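Local coordinates for Alr3699 protein (Nostoc sp., PDB 4XSO) that is of unknown precise function but belongs to the GT-B glycosyltransferases, with two Rossmann-like domains, at residues 148-162 against 165-179. Residues are numbered along the deposited sequence; the frame is centred on the assembly and turned at random.
Sequences NRFASLVIANSQASQ and FIQAGGRAELTKVIY. With GOL (glycerol), chain D.
T175 OG1 is gripped from two sides: it accepts a fairly straight bond from Q162 NE2 at 2.8 Å, close to the amide plane, and donates to A172 O. Threonine suits the place because its hydroxyl can do both, and glutamine because its long chain, with CG anti to the backbone N (chi1 179°), spans from helix 159-167 to strand 175-177. The same amide lies against a V177 methyl, OE1 to CG2 3.2 Å. A glycerol, probably from the crystallisation liquor, takes bonds from Q162 NE2 and V177 N.

Strands 153-156 and 175-177 run parallel, V154 N donating to L174 O and A156 N to K176 O. Helix 159-167 covers the face bearing V154, T175 and V177; its F165 ring has V154 CG1 over the centre of one face and G170 CA, with no side chain to intrude, on the opposite one. G169 closes the helix with a Schellman motif.

N148 OD1 accepts from R171 N at 2.9 Å, the donor 40° above the carbonyl plane, while ND2 gives to G169 O; asparagine serves both a backbone donor and an acceptor. R171 slides antiparallel past it until NH1 reaches N148 O at 2.6 Å, a short but bent bond (133°). This bond and the salt bridge from NE and NH2 to E173 OE2 together help hold the guanidinium in its plane.

In this right-handed beta-alpha-beta crossover of a Rossmann-like domain, the helix thus meets the sheet through F165, while side-chain amides probably fix the turn leading into edge strand 175-177.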
# COMPACT_ATOMS: atom_id res chain seq x y z
N ASN A 148 -12.53 -4.32 -7.84
CA ASN A 148 -13.91 -4.05 -7.56
C ASN A 148 -14.07 -2.77 -6.78
O ASN A 148 -15.01 -2.00 -6.99
CB ASN A 148 -14.58 -5.20 -6.74
CG ASN A 148 -14.77 -6.44 -7.55
OD1 ASN A 148 -14.62 -6.39 -8.77
ND2 ASN A 148 -15.14 -7.55 -6.91
N ARG A 149 -13.16 -2.52 -5.89
CA ARG A 149 -13.33 -1.32 -5.06
C ARG A 149 -12.74 -0.03 -5.68
O ARG A 149 -13.24 1.08 -5.41
CB ARG A 149 -12.72 -1.52 -3.68
CG ARG A 149 -12.95 -0.31 -2.75
CD ARG A 149 -12.73 -0.58 -1.25
NE ARG A 149 -13.35 0.48 -0.41
CZ ARG A 149 -13.21 0.60 0.92
NH1 ARG A 149 -12.50 -0.28 1.63
NH2 ARG A 149 -13.83 1.61 1.55
N PHE A 150 -11.64 -0.15 -6.39
CA PHE A 150 -10.93 1.09 -6.80
C PHE A 150 -10.93 1.38 -8.26
O PHE A 150 -10.60 2.50 -8.68
CB PHE A 150 -9.48 1.02 -6.35
CG PHE A 150 -9.34 0.97 -4.87
CD1 PHE A 150 -9.54 2.11 -4.13
CD2 PHE A 150 -9.20 -0.25 -4.22
CE1 PHE A 150 -9.50 2.06 -2.74
CE2 PHE A 150 -9.17 -0.31 -2.83
CZ PHE A 150 -9.31 0.85 -2.09
N ALA A 151 -11.16 0.35 -9.06
CA ALA A 151 -11.06 0.56 -10.53
C ALA A 151 -12.33 1.16 -11.08
O ALA A 151 -13.37 0.69 -10.77
CB ALA A 151 -10.78 -0.78 -11.20
N SER A 152 -12.25 2.22 -11.88
CA SER A 152 -13.37 2.75 -12.55
C SER A 152 -13.83 1.87 -13.70
O SER A 152 -14.94 2.02 -14.16
CB SER A 152 -13.03 4.15 -13.13
OG SER A 152 -12.91 5.04 -12.07
N LEU A 153 -12.94 1.03 -14.21
CA LEU A 153 -13.19 0.30 -15.42
C LEU A 153 -12.19 -0.87 -15.46
O LEU A 153 -11.04 -0.72 -15.10
CB LEU A 153 -12.95 1.24 -16.60
CG LEU A 153 -12.77 0.53 -17.92
CD1 LEU A 153 -14.13 0.04 -18.39
CD2 LEU A 153 -12.14 1.50 -18.92
N VAL A 154 -12.65 -2.03 -15.90
CA VAL A 154 -11.79 -3.19 -16.10
C VAL A 154 -11.89 -3.56 -17.58
O VAL A 154 -12.95 -3.95 -18.04
CB VAL A 154 -12.25 -4.35 -15.25
CG1 VAL A 154 -11.52 -5.63 -15.62
CG2 VAL A 154 -12.01 -4.00 -13.78
N ILE A 155 -10.81 -3.36 -18.34
CA ILE A 155 -10.80 -3.68 -19.76
C ILE A 155 -10.33 -5.08 -19.89
O ILE A 155 -9.27 -5.43 -19.38
CB ILE A 155 -9.87 -2.73 -20.55
CG1 ILE A 155 -10.42 -1.30 -20.47
CG2 ILE A 155 -9.81 -3.14 -22.00
CD1 ILE A 155 -9.50 -0.28 -21.12
N ALA A 156 -11.15 -5.93 -20.49
CA ALA A 156 -10.76 -7.34 -20.67
C ALA A 156 -10.44 -7.64 -22.14
O ALA A 156 -11.10 -7.11 -23.01
CB ALA A 156 -11.86 -8.26 -20.16
N ASN A 157 -9.38 -8.40 -22.40
CA ASN A 157 -8.89 -8.65 -23.75
C ASN A 157 -9.70 -9.70 -24.48
O ASN A 157 -9.59 -9.90 -25.70
CB ASN A 157 -7.40 -8.92 -23.74
CG ASN A 157 -7.03 -10.23 -22.99
OD1 ASN A 157 -7.89 -10.87 -22.34
ND2 ASN A 157 -5.76 -10.63 -23.12
N SER A 158 -10.67 -10.27 -23.77
CA SER A 158 -11.51 -11.27 -24.38
C SER A 158 -12.70 -11.57 -23.45
O SER A 158 -12.65 -11.28 -22.24
CB SER A 158 -10.70 -12.54 -24.61
OG SER A 158 -10.43 -13.16 -23.37
N GLN A 159 -13.77 -12.06 -24.05
CA GLN A 159 -14.88 -12.69 -23.28
C GLN A 159 -14.43 -13.78 -22.26
O GLN A 159 -14.92 -13.77 -21.14
CB GLN A 159 -15.99 -13.19 -24.20
CG GLN A 159 -16.68 -12.01 -24.89
CD GLN A 159 -17.80 -12.35 -25.92
OE1 GLN A 159 -17.90 -13.45 -26.44
NE2 GLN A 159 -18.59 -11.34 -26.24
N ALA A 160 -13.45 -14.57 -22.61
CA ALA A 160 -12.82 -15.58 -21.74
C ALA A 160 -12.16 -14.96 -20.48
O ALA A 160 -12.44 -15.40 -19.34
CB ALA A 160 -11.76 -16.34 -22.51
N SER A 161 -11.40 -13.88 -20.68
CA SER A 161 -10.82 -13.17 -19.58
C SER A 161 -11.92 -12.52 -18.76
O SER A 161 -11.86 -12.49 -17.52
CB SER A 161 -9.75 -12.14 -20.02
OG SER A 161 -8.68 -12.84 -20.63
N GLN A 162 -12.89 -11.93 -19.43
CA GLN A 162 -13.95 -11.23 -18.73
C GLN A 162 -14.73 -12.22 -17.89
O GLN A 162 -15.09 -11.93 -16.79
CB GLN A 162 -14.89 -10.58 -19.75
CG GLN A 162 -16.09 -9.82 -19.19
CD GLN A 162 -17.01 -9.38 -20.31
OE1 GLN A 162 -17.25 -10.12 -21.23
NE2 GLN A 162 -17.50 -8.18 -20.24
N PHE A 165 -12.81 -13.28 -14.73
CA PHE A 165 -12.77 -12.25 -13.73
C PHE A 165 -14.03 -12.20 -12.93
O PHE A 165 -14.02 -12.04 -11.70
CB PHE A 165 -12.59 -10.89 -14.44
CG PHE A 165 -12.80 -9.71 -13.55
CD1 PHE A 165 -11.80 -9.32 -12.63
CD2 PHE A 165 -13.93 -8.91 -13.67
CE1 PHE A 165 -11.97 -8.15 -11.88
CE2 PHE A 165 -14.10 -7.76 -12.91
CZ PHE A 165 -13.14 -7.38 -12.01
N ILE A 166 -15.15 -12.35 -13.63
CA ILE A 166 -16.44 -12.42 -13.00
C ILE A 166 -16.60 -13.67 -12.09
O ILE A 166 -17.15 -13.57 -11.00
CB ILE A 166 -17.53 -12.43 -14.08
CG1 ILE A 166 -17.64 -11.05 -14.72
CG2 ILE A 166 -18.88 -12.92 -13.52
CD1 ILE A 166 -18.65 -11.04 -15.92
N GLN A 167 -16.16 -14.83 -12.56
CA GLN A 167 -16.31 -16.09 -11.80
C GLN A 167 -15.47 -16.10 -10.54
O GLN A 167 -15.75 -16.82 -9.62
CB GLN A 167 -15.86 -17.27 -12.68
CG GLN A 167 -16.89 -17.60 -13.74
CD GLN A 167 -16.42 -18.55 -14.83
OE1 GLN A 167 -15.22 -18.73 -15.09
NE2 GLN A 167 -17.38 -19.13 -15.52
N ALA A 168 -14.40 -15.32 -10.54
CA ALA A 168 -13.54 -15.11 -9.41
C ALA A 168 -14.08 -14.06 -8.45
O ALA A 168 -13.45 -13.79 -7.48
CB ALA A 168 -12.17 -14.68 -9.87
N GLY A 169 -15.27 -13.52 -8.69
CA GLY A 169 -15.86 -12.54 -7.81
C GLY A 169 -15.75 -11.09 -8.35
O GLY A 169 -16.22 -10.16 -7.70
N GLY A 170 -15.18 -10.87 -9.54
CA GLY A 170 -15.15 -9.52 -10.09
C GLY A 170 -16.52 -9.01 -10.46
O GLY A 170 -17.41 -9.77 -10.89
N ARG A 171 -16.68 -7.72 -10.33
CA ARG A 171 -17.94 -7.06 -10.65
C ARG A 171 -18.13 -6.95 -12.16
O ARG A 171 -17.46 -6.14 -12.82
CB ARG A 171 -17.93 -5.69 -10.01
CG ARG A 171 -18.23 -5.70 -8.52
CD ARG A 171 -17.96 -4.34 -7.91
NE ARG A 171 -18.82 -3.34 -8.44
CZ ARG A 171 -18.52 -2.04 -8.53
NH1 ARG A 171 -17.35 -1.59 -8.13
NH2 ARG A 171 -19.41 -1.19 -9.06
N ALA A 172 -19.11 -7.69 -12.66
CA ALA A 172 -19.36 -7.80 -14.06
C ALA A 172 -19.64 -6.43 -14.72
O ALA A 172 -19.18 -6.19 -15.81
CB ALA A 172 -20.44 -8.85 -14.35
N GLU A 173 -20.31 -5.51 -14.02
CA GLU A 173 -20.70 -4.23 -14.57
C GLU A 173 -19.51 -3.26 -14.78
O GLU A 173 -19.65 -2.19 -15.37
CB GLU A 173 -21.81 -3.56 -13.74
CG GLU A 173 -21.47 -3.01 -12.34
CD GLU A 173 -21.31 -4.06 -11.22
OE1 GLU A 173 -21.36 -5.32 -11.47
OE2 GLU A 173 -21.14 -3.60 -10.05
N LEU A 174 -18.35 -3.60 -14.25
CA LEU A 174 -17.19 -2.81 -14.39
C LEU A 174 -16.46 -3.16 -15.71
O LEU A 174 -15.52 -2.47 -16.06
CB LEU A 174 -16.21 -3.05 -13.23
CG LEU A 174 -16.30 -2.31 -11.91
CD1 LEU A 174 -14.99 -2.56 -11.14
CD2 LEU A 174 -16.59 -0.80 -12.03
N THR A 175 -16.86 -4.22 -16.41
CA THR A 175 -15.98 -4.83 -17.40
C THR A 175 -16.43 -4.39 -18.78
O THR A 175 -17.58 -4.10 -18.94
CB THR A 175 -15.99 -6.39 -17.40
OG1 THR A 175 -17.29 -6.88 -17.74
CG2 THR A 175 -15.56 -6.92 -16.05
N LYS A 176 -15.50 -4.33 -19.71
CA LYS A 176 -15.75 -4.08 -21.08
C LYS A 176 -14.71 -4.88 -21.83
O LYS A 176 -13.52 -4.77 -21.53
CB LYS A 176 -15.53 -2.62 -21.42
CG LYS A 176 -15.84 -2.37 -22.91
CD LYS A 176 -15.83 -0.91 -23.31
CE LYS A 176 -15.62 -0.82 -24.83
NZ LYS A 176 -16.61 -1.55 -25.66
N VAL A 177 -15.10 -5.57 -22.89
CA VAL A 177 -14.16 -6.34 -23.66
C VAL A 177 -13.58 -5.44 -24.76
O VAL A 177 -14.34 -4.83 -25.43
CB VAL A 177 -14.77 -7.62 -24.30
CG1 VAL A 177 -13.86 -8.23 -25.30
CG2 VAL A 177 -15.15 -8.66 -23.22
N ILE A 178 -12.27 -5.33 -24.88
CA ILE A 178 -11.63 -4.62 -26.02
C ILE A 178 -10.49 -5.52 -26.43
O ILE A 178 -9.61 -5.83 -25.65
CB ILE A 178 -11.10 -3.23 -25.68
CG1 ILE A 178 -12.20 -2.32 -25.21
CG2 ILE A 178 -10.43 -2.59 -26.91
CD1 ILE A 178 -11.69 -0.95 -24.86
N TYR A 179 -10.53 -5.97 -27.69
CA TYR A 179 -9.59 -6.97 -28.22
C TYR A 179 -8.26 -6.22 -28.49
O TYR A 179 -8.23 -5.02 -28.57
CB TYR A 179 -10.22 -7.56 -29.49
CG TYR A 179 -11.42 -8.48 -29.24
CD1 TYR A 179 -11.29 -9.59 -28.40
CD2 TYR A 179 -12.63 -8.33 -29.93
CE1 TYR A 179 -12.35 -10.47 -28.16
CE2 TYR A 179 -13.71 -9.26 -29.69
CZ TYR A 179 -13.55 -10.33 -28.81
OH TYR A 179 -14.58 -11.32 -28.50
C1 GOL D . -17.81 -5.91 -25.35
O1 GOL D . -17.17 -4.59 -25.19
C2 GOL D . -17.97 -6.80 -24.09
O2 GOL D . -18.26 -5.92 -23.05
C3 GOL D . -19.06 -7.92 -24.12
O3 GOL D . -19.61 -8.09 -22.77